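Local coordinates for protein N-terminal acetyltransferase B complex subunit MDM20 (Candida albicans, PDB 5K04) that is the non-catalytic subunit of the NatB N-terminal acetyltransferase complex, probably a helical scaffold for the catalytic subunit NAT3, at residues K399-Q404 with Y409-W414; D351-Y356 with I395-H400; L413-L418 with F429-G434; L375-I380 with N557-I562. One frame throughout, in Å; residues are numbered along the deposited sequence.

Contact 1: residues K399-Q404 with Y409-W414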
# COMPACT_ATOMS: atom_id res chain seq x y z
N LYS A 399 2.82 -25.03 -10.41
CA LYS A 399 3.82 -25.68 -9.56
C LYS A 399 4.95 -26.28 -10.39
O LYS A 399 6.12 -26.22 -9.99
CB LYS A 399 3.17 -26.77 -8.70
CG LYS A 399 2.14 -26.26 -7.71
CD LYS A 399 1.40 -27.39 -7.04
CE LYS A 399 2.35 -28.27 -6.23
NZ LYS A 399 1.67 -29.52 -5.82
N HIS A 400 4.62 -26.87 -11.54
CA HIS A 400 5.66 -27.49 -12.35
C HIS A 400 6.62 -26.44 -12.89
O HIS A 400 7.84 -26.62 -12.83
CB HIS A 400 5.06 -28.29 -13.50
CG HIS A 400 6.08 -28.95 -14.36
ND1 HIS A 400 6.54 -28.40 -15.53
CD2 HIS A 400 6.78 -30.09 -14.18
CE1 HIS A 400 7.47 -29.18 -16.05
NE2 HIS A 400 7.63 -30.22 -15.25
N LEU A 401 6.08 -25.35 -13.42
CA LEU A 401 6.90 -24.22 -13.87
C LEU A 401 7.76 -23.66 -12.74
O LEU A 401 8.92 -23.29 -12.95
CB LEU A 401 6.00 -23.14 -14.46
CG LEU A 401 5.08 -23.61 -15.59
CD1 LEU A 401 4.17 -22.50 -16.06
CD2 LEU A 401 5.88 -24.19 -16.75
N LEU A 402 7.21 -23.58 -11.52
CA LEU A 402 7.93 -22.99 -10.39
C LEU A 402 9.07 -23.87 -9.89
O LEU A 402 9.94 -23.37 -9.17
CB LEU A 402 6.96 -22.67 -9.24
CG LEU A 402 6.11 -21.40 -9.42
CD1 LEU A 402 4.91 -21.30 -8.48
CD2 LEU A 402 7.00 -20.17 -9.25
N GLU A 403 9.07 -25.17 -10.23
CA GLU A 403 10.19 -26.05 -9.88
C GLU A 403 11.50 -25.57 -10.51
O GLU A 403 12.56 -25.60 -9.88
CB GLU A 403 9.93 -27.50 -10.34
CG GLU A 403 8.81 -28.26 -9.65
CD GLU A 403 8.47 -29.57 -10.36
OE1 GLU A 403 9.26 -29.98 -11.24
OE2 GLU A 403 7.42 -30.18 -10.05
N GLN A 404 11.43 -25.15 -11.76
CA GLN A 404 12.58 -24.67 -12.51
C GLN A 404 12.70 -23.15 -12.49
O GLN A 404 13.81 -22.63 -12.58
CB GLN A 404 12.48 -25.19 -13.95
CG GLN A 404 13.73 -25.08 -14.75
CD GLN A 404 14.71 -26.18 -14.42
OE1 GLN A 404 14.34 -27.22 -13.86
NE2 GLN A 404 15.97 -25.95 -14.76
N TYR A 409 7.52 -14.44 -9.37
CA TYR A 409 6.48 -14.02 -8.45
C TYR A 409 5.10 -14.04 -9.11
O TYR A 409 4.11 -14.35 -8.44
CB TYR A 409 6.81 -12.64 -7.88
CG TYR A 409 6.67 -11.47 -8.84
CD1 TYR A 409 5.42 -10.93 -9.14
CD2 TYR A 409 7.78 -10.89 -9.43
CE1 TYR A 409 5.29 -9.86 -10.01
CE2 TYR A 409 7.65 -9.80 -10.32
CZ TYR A 409 6.40 -9.30 -10.61
OH TYR A 409 6.26 -8.22 -11.46
N LYS A 410 5.02 -13.73 -10.40
CA LYS A 410 3.71 -13.74 -11.04
C LYS A 410 3.09 -15.13 -11.00
O LYS A 410 1.90 -15.27 -10.72
CB LYS A 410 3.80 -13.23 -12.49
CG LYS A 410 4.06 -11.72 -12.57
CD LYS A 410 3.61 -11.14 -13.90
CE LYS A 410 4.40 -11.66 -15.07
NZ LYS A 410 5.81 -11.29 -15.00
N LEU A 411 3.90 -16.16 -11.24
CA LEU A 411 3.38 -17.52 -11.15
C LEU A 411 2.94 -17.82 -9.73
O LEU A 411 1.94 -18.51 -9.52
CB LEU A 411 4.44 -18.54 -11.61
CG LEU A 411 5.03 -18.45 -13.02
CD1 LEU A 411 6.13 -19.53 -13.24
CD2 LEU A 411 3.96 -18.55 -14.09
N LYS A 412 3.70 -17.33 -8.74
CA LYS A 412 3.36 -17.54 -7.33
C LYS A 412 2.04 -16.87 -6.97
O LYS A 412 1.18 -17.47 -6.31
CB LYS A 412 4.48 -17.03 -6.44
CG LYS A 412 5.70 -17.92 -6.43
CD LYS A 412 6.73 -17.44 -5.45
CE LYS A 412 7.93 -18.39 -5.37
NZ LYS A 412 8.81 -17.93 -4.24
N LEU A 413 1.85 -15.62 -7.42
CA LEU A 413 0.61 -14.92 -7.10
C LEU A 413 -0.58 -15.65 -7.68
O LEU A 413 -1.61 -15.81 -7.02
CB LEU A 413 0.66 -13.48 -7.62
CG LEU A 413 1.73 -12.57 -7.00
CD1 LEU A 413 1.70 -11.21 -7.66
CD2 LEU A 413 1.52 -12.45 -5.54
N TRP A 414 -0.44 -16.12 -8.93
CA TRP A 414 -1.54 -16.82 -9.58
C TRP A 414 -1.83 -18.14 -8.87
O TRP A 414 -3.00 -18.50 -8.68
CB TRP A 414 -1.21 -17.05 -11.06
CG TRP A 414 -1.61 -15.89 -11.90
CD1 TRP A 414 -0.80 -14.88 -12.36
CD2 TRP A 414 -2.94 -15.58 -12.35
NE1 TRP A 414 -1.53 -13.98 -13.08
CE2 TRP A 414 -2.85 -14.38 -13.09
CE3 TRP A 414 -4.19 -16.19 -12.20
CZ2 TRP A 414 -3.97 -13.77 -13.69
CZ3 TRP A 414 -5.31 -15.60 -12.81
CH2 TRP A 414 -5.19 -14.39 -13.54
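Helix 388-404 and helix 409-419 form a helical hairpin, and Leu401 and Leu402 of the first meet Leu411 and Lys412 of the second near the turn. The short helical segments run antiparallel at 150°, with their axes 9.9 Å apart at closest approach. All contact across them is apolar. Leu402 is central. Its CD2 lies 3.8 Å from Leu411 CB, and the two side chains run alongside but point opposite ways. The same CD2 also rests 3.8 Å from Lys412 CG, so one methyl fills the step between two consecutive residues of the partner helix. Only the root of the lysine chain is used in this way. Beyond CG the chain runs on extended, which carries NZ away from the leucine. Leu411 answers with its own branch. Its CG is anti to the carbonyl carbon (chi1 -58°), and CD1 reaches Leu401 CB at 3.8 Å. Leu401 and Leu411 are buried, whereas Leu402 and Lys412 keep part of their surface in solvent. Leu401 also packs on Asn373 and Thr376 of helix 372-383. On helix 409-419, Tyr409 packs on Pro17 of the NAT3 chain. Antiparallel helix hairpins with a short connection and apolar packing between them are characteristic of TPR-like helical repeats, consistent with the TPR clan of this family.

Contact 2: residues D351-Y356 with I395-H400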
# COMPACT_ATOMS: atom_id res chain seq x y z
N ASP A 351 -1.31 -20.07 -27.55
CA ASP A 351 -0.90 -21.48 -27.54
C ASP A 351 0.62 -21.52 -27.69
O ASP A 351 1.15 -21.47 -28.80
CB ASP A 351 -1.60 -22.26 -28.65
CG ASP A 351 -3.07 -22.51 -28.34
OD1 ASP A 351 -3.51 -22.24 -27.20
OD2 ASP A 351 -3.79 -22.98 -29.25
N ASN A 352 1.31 -21.64 -26.56
CA ASN A 352 2.75 -21.41 -26.51
C ASN A 352 3.54 -22.54 -25.85
O ASN A 352 4.72 -22.35 -25.54
CB ASN A 352 3.04 -20.08 -25.81
CG ASN A 352 2.43 -18.88 -26.55
OD1 ASN A 352 2.66 -18.70 -27.75
ND2 ASN A 352 1.67 -18.06 -25.83
N TRP A 353 2.93 -23.71 -25.62
CA TRP A 353 3.67 -24.83 -25.06
C TRP A 353 4.80 -25.27 -25.98
O TRP A 353 5.82 -25.78 -25.50
CB TRP A 353 2.73 -26.01 -24.79
CG TRP A 353 1.70 -25.68 -23.76
CD1 TRP A 353 0.35 -25.63 -23.93
CD2 TRP A 353 1.95 -25.30 -22.39
NE1 TRP A 353 -0.26 -25.26 -22.76
CE2 TRP A 353 0.69 -25.05 -21.80
CE3 TRP A 353 3.10 -25.17 -21.62
CZ2 TRP A 353 0.56 -24.68 -20.46
CZ3 TRP A 353 2.96 -24.79 -20.28
CH2 TRP A 353 1.69 -24.55 -19.72
N ASP A 354 4.66 -25.07 -27.29
CA ASP A 354 5.73 -25.45 -28.21
C ASP A 354 7.01 -24.68 -27.89
O ASP A 354 8.11 -25.25 -27.95
CB ASP A 354 5.29 -25.21 -29.66
CG ASP A 354 4.88 -23.76 -29.93
OD1 ASP A 354 4.26 -23.12 -29.05
OD2 ASP A 354 5.20 -23.26 -31.03
N VAL A 355 6.89 -23.41 -27.52
CA VAL A 355 8.07 -22.62 -27.18
C VAL A 355 8.59 -23.03 -25.81
O VAL A 355 9.81 -23.15 -25.61
CB VAL A 355 7.76 -21.12 -27.24
CG1 VAL A 355 9.00 -20.31 -26.89
CG2 VAL A 355 7.25 -20.74 -28.61
N TYR A 356 7.68 -23.24 -24.86
CA TYR A 356 8.05 -23.79 -23.56
C TYR A 356 8.89 -25.06 -23.71
O TYR A 356 9.94 -25.20 -23.08
CB TYR A 356 6.80 -24.07 -22.72
CG TYR A 356 7.16 -24.82 -21.46
CD1 TYR A 356 7.68 -24.15 -20.36
CD2 TYR A 356 7.05 -26.20 -21.40
CE1 TYR A 356 8.05 -24.83 -19.21
CE2 TYR A 356 7.43 -26.90 -20.26
CZ TYR A 356 7.92 -26.22 -19.17
OH TYR A 356 8.28 -26.91 -18.04
N ILE A 395 -3.17 -25.47 -11.42
CA ILE A 395 -2.32 -25.54 -10.22
C ILE A 395 -1.12 -26.46 -10.47
O ILE A 395 0.02 -26.14 -10.10
CB ILE A 395 -3.14 -26.03 -9.01
CG1 ILE A 395 -4.00 -24.89 -8.45
CG2 ILE A 395 -2.21 -26.59 -7.94
CD1 ILE A 395 -4.96 -25.33 -7.35
N VAL A 396 -1.36 -27.63 -11.08
CA VAL A 396 -0.28 -28.56 -11.39
C VAL A 396 0.73 -27.94 -12.34
O VAL A 396 1.94 -28.14 -12.21
CB VAL A 396 -0.87 -29.86 -11.96
CG1 VAL A 396 0.22 -30.81 -12.37
CG2 VAL A 396 -1.79 -30.50 -10.94
N LEU A 397 0.24 -27.16 -13.31
CA LEU A 397 1.15 -26.55 -14.28
C LEU A 397 1.97 -25.43 -13.65
O LEU A 397 3.18 -25.35 -13.87
CB LEU A 397 0.36 -26.06 -15.50
CG LEU A 397 -0.37 -27.13 -16.33
CD1 LEU A 397 -1.35 -26.54 -17.36
CD2 LEU A 397 0.63 -28.04 -17.03
N LEU A 398 1.33 -24.58 -12.84
CA LEU A 398 2.05 -23.50 -12.16
C LEU A 398 3.16 -24.06 -11.27
O LEU A 398 4.32 -23.64 -11.37
CB LEU A 398 1.08 -22.64 -11.35
CG LEU A 398 0.14 -21.77 -12.19
CD1 LEU A 398 -0.80 -20.98 -11.31
CD2 LEU A 398 0.91 -20.81 -13.13
N LYS A 399 2.82 -25.03 -10.41
CA LYS A 399 3.82 -25.68 -9.56
C LYS A 399 4.95 -26.28 -10.39
O LYS A 399 6.12 -26.22 -9.99
CB LYS A 399 3.17 -26.77 -8.70
CG LYS A 399 2.14 -26.26 -7.71
CD LYS A 399 1.40 -27.39 -7.04
CE LYS A 399 2.35 -28.27 -6.23
NZ LYS A 399 1.67 -29.52 -5.82
N HIS A 400 4.62 -26.87 -11.54
CA HIS A 400 5.66 -27.49 -12.35
C HIS A 400 6.62 -26.44 -12.89
O HIS A 400 7.84 -26.62 -12.83
CB HIS A 400 5.06 -28.29 -13.50
CG HIS A 400 6.08 -28.95 -14.36
ND1 HIS A 400 6.54 -28.40 -15.53
CD2 HIS A 400 6.78 -30.09 -14.18
CE1 HIS A 400 7.47 -29.18 -16.05
NE2 HIS A 400 7.63 -30.22 -15.25
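Tyr356 and His400 meet through the phenol oxygen and the edge of the imidazole. Tyr356 OH lies 3.1 Å from His400 CE1 and close to the plane of the imidazole. The same OH is 3.4 Å from His400 ND1, so it faces the CE1-ND1 side of the ring. The two side chains cross at a slant, and the histidine in turn sits near the plane of the phenol ring. Both CG atoms stand opposite their own backbone N, with chi1 172° for Tyr356 and -179° for His400. These torsions send the two rings out from their helices and into the gap between them. The second touch is apolar and looser. Trp353 CZ2, on the six-membered part of the indole, is 4.1 Å from Leu397 CD1. The methyl approaches the indole obliquely.

The backbones stay well apart. Trp353 CA and Leu397 CA, the nearest such pair, are 11.2 Å from each other, so the aromatic side chains of Trp353 and Tyr356 span most of the gap. One turn of helix separates Trp353 from Tyr356, and another separates Leu397 from His400. The contact therefore has two rungs. In the next shell, Ile724 from a C-terminal loop packs on Trp353, Leu397 and His400. Thr376 of helix 372-383 packs on Tyr356, and Thr379 on Trp353. Asn352 stands just before helix 353-358, and its OD1 is hydrogen-bonded to Arg344 NH1. The short helix 353-358 packs on both helix 337-346 and helix 372-383, and its aromatic side chains reach helix 388-404.

Contact 3: residues L413-L418 with F429-G434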
# COMPACT_ATOMS: atom_id res chain seq x y z
N LEU A 413 1.85 -15.62 -7.42
CA LEU A 413 0.61 -14.92 -7.10
C LEU A 413 -0.58 -15.65 -7.68
O LEU A 413 -1.61 -15.81 -7.02
CB LEU A 413 0.66 -13.48 -7.62
CG LEU A 413 1.73 -12.57 -7.00
CD1 LEU A 413 1.70 -11.21 -7.66
CD2 LEU A 413 1.52 -12.45 -5.54
N TRP A 414 -0.44 -16.12 -8.93
CA TRP A 414 -1.54 -16.82 -9.58
C TRP A 414 -1.83 -18.14 -8.87
O TRP A 414 -3.00 -18.50 -8.68
CB TRP A 414 -1.21 -17.05 -11.06
CG TRP A 414 -1.61 -15.89 -11.90
CD1 TRP A 414 -0.80 -14.88 -12.36
CD2 TRP A 414 -2.94 -15.58 -12.35
NE1 TRP A 414 -1.53 -13.98 -13.08
CE2 TRP A 414 -2.85 -14.38 -13.09
CE3 TRP A 414 -4.19 -16.19 -12.20
CZ2 TRP A 414 -3.97 -13.77 -13.69
CZ3 TRP A 414 -5.31 -15.60 -12.81
CH2 TRP A 414 -5.19 -14.39 -13.54
N LEU A 415 -0.78 -18.86 -8.46
CA LEU A 415 -0.97 -20.10 -7.71
C LEU A 415 -1.81 -19.85 -6.46
O LEU A 415 -2.70 -20.65 -6.13
CB LEU A 415 0.40 -20.69 -7.34
CG LEU A 415 0.35 -22.03 -6.61
CD1 LEU A 415 -0.47 -23.04 -7.43
CD2 LEU A 415 1.76 -22.55 -6.35
N MET A 416 -1.56 -18.74 -5.76
CA MET A 416 -2.38 -18.40 -4.60
C MET A 416 -3.82 -18.10 -5.01
O MET A 416 -4.77 -18.54 -4.34
CB MET A 416 -1.76 -17.24 -3.83
CG MET A 416 -0.61 -17.67 -2.92
SD MET A 416 -0.05 -16.51 -1.70
CE MET A 416 0.56 -15.32 -2.80
N LYS A 417 -4.01 -17.40 -6.14
CA LYS A 417 -5.37 -17.10 -6.61
C LYS A 417 -6.14 -18.38 -6.90
O LYS A 417 -7.31 -18.51 -6.53
CB LYS A 417 -5.32 -16.21 -7.86
CG LYS A 417 -4.71 -14.84 -7.61
CD LYS A 417 -4.68 -13.94 -8.85
CE LYS A 417 -6.04 -13.77 -9.50
NZ LYS A 417 -5.99 -12.73 -10.59
N LEU A 418 -5.50 -19.35 -7.58
CA LEU A 418 -6.16 -20.62 -7.88
C LEU A 418 -6.53 -21.36 -6.59
O LEU A 418 -7.67 -21.81 -6.44
CB LEU A 418 -5.27 -21.51 -8.75
CG LEU A 418 -4.86 -21.08 -10.17
CD1 LEU A 418 -4.44 -22.29 -11.02
CD2 LEU A 418 -5.93 -20.33 -10.86
N PHE A 429 -0.36 -19.72 2.66
CA PHE A 429 0.67 -19.09 3.50
C PHE A 429 2.10 -19.49 3.15
O PHE A 429 2.98 -18.61 3.19
CB PHE A 429 0.40 -19.41 4.98
CG PHE A 429 -0.17 -18.26 5.74
CD1 PHE A 429 0.57 -17.10 5.94
CD2 PHE A 429 -1.46 -18.31 6.26
CE1 PHE A 429 0.04 -16.02 6.64
CE2 PHE A 429 -2.00 -17.24 6.97
CZ PHE A 429 -1.25 -16.10 7.16
N PRO A 430 2.41 -20.74 2.83
CA PRO A 430 3.80 -21.06 2.46
C PRO A 430 4.29 -20.28 1.24
O PRO A 430 5.46 -19.88 1.18
CB PRO A 430 3.76 -22.57 2.22
CG PRO A 430 2.63 -23.06 3.10
CD PRO A 430 1.59 -21.97 2.95
N ILE A 431 3.40 -20.03 0.28
CA ILE A 431 3.77 -19.29 -0.92
C ILE A 431 3.99 -17.82 -0.60
O ILE A 431 5.01 -17.23 -0.97
CB ILE A 431 2.69 -19.47 -2.00
CG1 ILE A 431 2.52 -20.97 -2.31
CG2 ILE A 431 3.03 -18.69 -3.24
CD1 ILE A 431 1.25 -21.28 -3.05
N TYR A 432 3.02 -17.22 0.10
CA TYR A 432 3.09 -15.83 0.56
C TYR A 432 4.38 -15.56 1.32
O TYR A 432 5.09 -14.58 1.06
CB TYR A 432 1.87 -15.55 1.45
CG TYR A 432 1.65 -14.12 1.92
CD1 TYR A 432 2.26 -13.62 3.07
CD2 TYR A 432 0.77 -13.29 1.24
CE1 TYR A 432 2.01 -12.31 3.51
CE2 TYR A 432 0.53 -11.98 1.66
CZ TYR A 432 1.15 -11.50 2.79
OH TYR A 432 0.88 -10.20 3.19
N ASN A 433 4.72 -16.46 2.26
CA ASN A 433 5.94 -16.31 3.05
C ASN A 433 7.21 -16.58 2.24
O ASN A 433 8.26 -16.03 2.56
CB ASN A 433 5.88 -17.24 4.26
CG ASN A 433 4.84 -16.82 5.27
OD1 ASN A 433 4.46 -15.66 5.36
ND2 ASN A 433 4.36 -17.79 6.05
N GLY A 434 7.14 -17.47 1.24
CA GLY A 434 8.28 -17.68 0.37
C GLY A 434 8.59 -16.49 -0.53
O GLY A 434 9.69 -16.40 -1.08
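Leu415 and Met416 of helix 409-419 pack against Ile431 and Tyr432 of helix 429-434 in an antiparallel helix pair within an all-helical, TPR-like scaffold. The short segments run at 160° to each other, with axes 9.8 Å apart. The tight part is built round Ile431. Its CD1 lies 3.6 Å from Leu415 CD2, where the two side chains lie roughly perpendicular. Its other branch, CG2, lies 3.8 Å from Met416 CG, and here the chains pass side by side with their ends directed oppositely. Ile431 thus touches Leu415 with one branch and Met416 with the other. Ile431 CG1 is anti to the carbonyl carbon (chi1 -58°) and CG2 is anti to the backbone N, which spreads the two branches over both partners.

Ile431 still keeps part of its surface in solvent. The exposed Pro430 and Asn433 beside it make no contact with residues 413-418. Tyr432, by contrast, is buried, and its OH is hydrogen-bonded to His442 ND1. Phe429 packs on Asn458 and Ala461 of helix 456-485. Leu418 of helix 409-419 packs on helix 388-404. No hydrogen bond joins the two segments. At Tyr432, the thioether of Met416 lies near the plane of the ring but touches the root of that residue: SD is 3.8 Å from Tyr432 CB and 3.6 Å from Tyr432 N.

Contact 4: residues L375-I380 with N557-I562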
# COMPACT_ATOMS: atom_id res chain seq x y z
N LEU A 375 5.05 -16.32 -21.70
CA LEU A 375 4.15 -16.98 -22.65
C LEU A 375 3.27 -18.02 -21.97
O LEU A 375 2.06 -18.07 -22.21
CB LEU A 375 4.97 -17.62 -23.77
CG LEU A 375 5.72 -16.57 -24.59
CD1 LEU A 375 6.22 -17.11 -25.94
CD2 LEU A 375 4.81 -15.38 -24.80
N THR A 376 3.87 -18.84 -21.09
CA THR A 376 3.11 -19.91 -20.44
C THR A 376 2.02 -19.34 -19.52
O THR A 376 0.90 -19.87 -19.47
CB THR A 376 4.04 -20.85 -19.67
OG1 THR A 376 4.72 -20.16 -18.62
CG2 THR A 376 5.07 -21.43 -20.61
N LEU A 377 2.33 -18.24 -18.81
CA LEU A 377 1.31 -17.64 -17.95
C LEU A 377 0.13 -17.12 -18.78
O LEU A 377 -1.03 -17.38 -18.45
CB LEU A 377 1.93 -16.51 -17.11
CG LEU A 377 0.98 -15.79 -16.14
CD1 LEU A 377 0.41 -16.75 -15.10
CD2 LEU A 377 1.69 -14.64 -15.47
N ARG A 378 0.42 -16.44 -19.89
CA ARG A 378 -0.64 -16.05 -20.82
C ARG A 378 -1.45 -17.26 -21.28
O ARG A 378 -2.68 -17.21 -21.34
CB ARG A 378 -0.02 -15.31 -22.02
CG ARG A 378 0.32 -13.85 -21.77
CD ARG A 378 1.15 -13.26 -22.90
NE ARG A 378 1.39 -11.82 -22.75
CZ ARG A 378 0.86 -10.87 -23.53
NH1 ARG A 378 0.04 -11.19 -24.53
NH2 ARG A 378 1.15 -9.59 -23.31
N THR A 379 -0.78 -18.35 -21.63
CA THR A 379 -1.52 -19.55 -22.00
C THR A 379 -2.36 -20.05 -20.83
O THR A 379 -3.53 -20.39 -21.00
CB THR A 379 -0.56 -20.65 -22.48
OG1 THR A 379 0.16 -20.18 -23.63
CG2 THR A 379 -1.34 -21.89 -22.88
N ILE A 380 -1.79 -20.05 -19.62
CA ILE A 380 -2.54 -20.56 -18.48
C ILE A 380 -3.72 -19.65 -18.18
O ILE A 380 -4.85 -20.13 -17.97
CB ILE A 380 -1.61 -20.73 -17.26
CG1 ILE A 380 -0.73 -21.97 -17.46
CG2 ILE A 380 -2.41 -20.86 -15.99
CD1 ILE A 380 0.37 -22.13 -16.40
N ASN A 557 1.30 -7.96 -14.75
CA ASN A 557 2.34 -7.12 -15.32
C ASN A 557 2.86 -7.73 -16.61
O ASN A 557 3.34 -8.87 -16.62
CB ASN A 557 3.49 -6.95 -14.32
CG ASN A 557 4.29 -5.69 -14.56
OD1 ASN A 557 3.83 -4.59 -14.26
ND2 ASN A 557 5.49 -5.84 -15.10
N GLY A 558 2.72 -6.99 -17.71
CA GLY A 558 3.09 -7.49 -19.02
C GLY A 558 2.02 -8.31 -19.69
O GLY A 558 2.25 -8.80 -20.80
N LEU A 559 0.88 -8.50 -19.03
CA LEU A 559 -0.27 -9.17 -19.62
C LEU A 559 -1.41 -8.17 -19.74
O LEU A 559 -1.42 -7.12 -19.09
CB LEU A 559 -0.75 -10.35 -18.77
CG LEU A 559 0.13 -11.54 -18.43
CD1 LEU A 559 1.20 -11.18 -17.42
CD2 LEU A 559 -0.76 -12.61 -17.87
N GLU A 560 -2.37 -8.51 -20.59
CA GLU A 560 -3.60 -7.76 -20.69
C GLU A 560 -4.57 -8.31 -19.65
O GLU A 560 -4.89 -9.51 -19.67
CB GLU A 560 -4.20 -7.84 -22.09
CG GLU A 560 -5.41 -6.95 -22.27
CD GLU A 560 -6.29 -7.36 -23.44
OE1 GLU A 560 -5.80 -8.05 -24.36
OE2 GLU A 560 -7.49 -6.99 -23.43
N LYS A 561 -5.02 -7.44 -18.74
CA LYS A 561 -5.98 -7.86 -17.72
C LYS A 561 -7.34 -8.15 -18.35
O LYS A 561 -7.91 -7.32 -19.05
CB LYS A 561 -6.14 -6.80 -16.64
CG LYS A 561 -7.12 -7.21 -15.55
CD LYS A 561 -6.81 -6.52 -14.23
CE LYS A 561 -7.72 -7.02 -13.11
NZ LYS A 561 -7.19 -6.64 -11.76
N ILE A 562 -7.84 -9.36 -18.10
CA ILE A 562 -9.14 -9.81 -18.56
C ILE A 562 -9.92 -10.28 -17.34
O ILE A 562 -9.38 -10.44 -16.24
CB ILE A 562 -9.05 -10.96 -19.59
CG1 ILE A 562 -8.35 -12.18 -18.98
CG2 ILE A 562 -8.33 -10.51 -20.84
CD1 ILE A 562 -8.50 -13.40 -19.82
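Arg378 and Leu377 turn different ways from helix 372-383 to meet the loop at Gly558 and Leu559. In Arg378, CG is anti to the carbonyl carbon (chi1 -80°) and the chain then runs extended to NE. This carries the guanidinium to the loop. In Leu377, CG is opposite the backbone N instead (chi1 -179°), which brings CD2 to the end of Leu559.

Arg378 NH2 donates a hydrogen bond to Gly558 O, 2.9 Å long. The N-H...O angle is 156°, so the bond is moderately bent. The donor is tilted from the carbonyl plane, and the oxygen meets the guanidinium at its edge, tilted slightly out of its plane. Nearer the helix, the aliphatic part of the arginine is also used. Arg378 CG is 4.1 Å from Leu559 CG, and the two side chains pass each other heading contrary ways. Leu559 CD2 completes the contact, 4.0 Å from Leu377 CD2, with one leucine set nearly square across the other.

Gly558 has a positive phi, and a side chain there would be jammed against the preceding carbonyl oxygen. Leu377 is buried and packs on Lys410, Leu411 and Trp414 of helix 409-419, while Leu559 also touches Lys410. Next to the contact, Asn557 OD1 is hydrogen-bonded to Gln53 of the NAT3 chain. The loop therefore links helix 372-383 to the partner subunit. A charged donor on a main-chain carbonyl, with leucine packing beside it, implies that this irregular chain is held by polar and apolar contacts together.

The four contacts lie on one side of the chain's centre, with their own centres about 9 to 18 Å apart. Contacts 1 and 2 share helix 388-404, and contacts 1 and 3 share helix 409-419. Contact 4 uses helix 372-383, which precedes helix 388-404. Contact 2 closes before contact 3 opens, while contacts 1 and 3 are nested inside the long span closed by contact 4. Contacts 2 and 4 alternate along the chain. Leu398 touches Ile380, Leu411 and Leu415, so it joins helices 372-383, 388-404 and 409-419. Successive helices are thus stacked into one solenoid-like region, with a distant loop brought back against it beside NAT3.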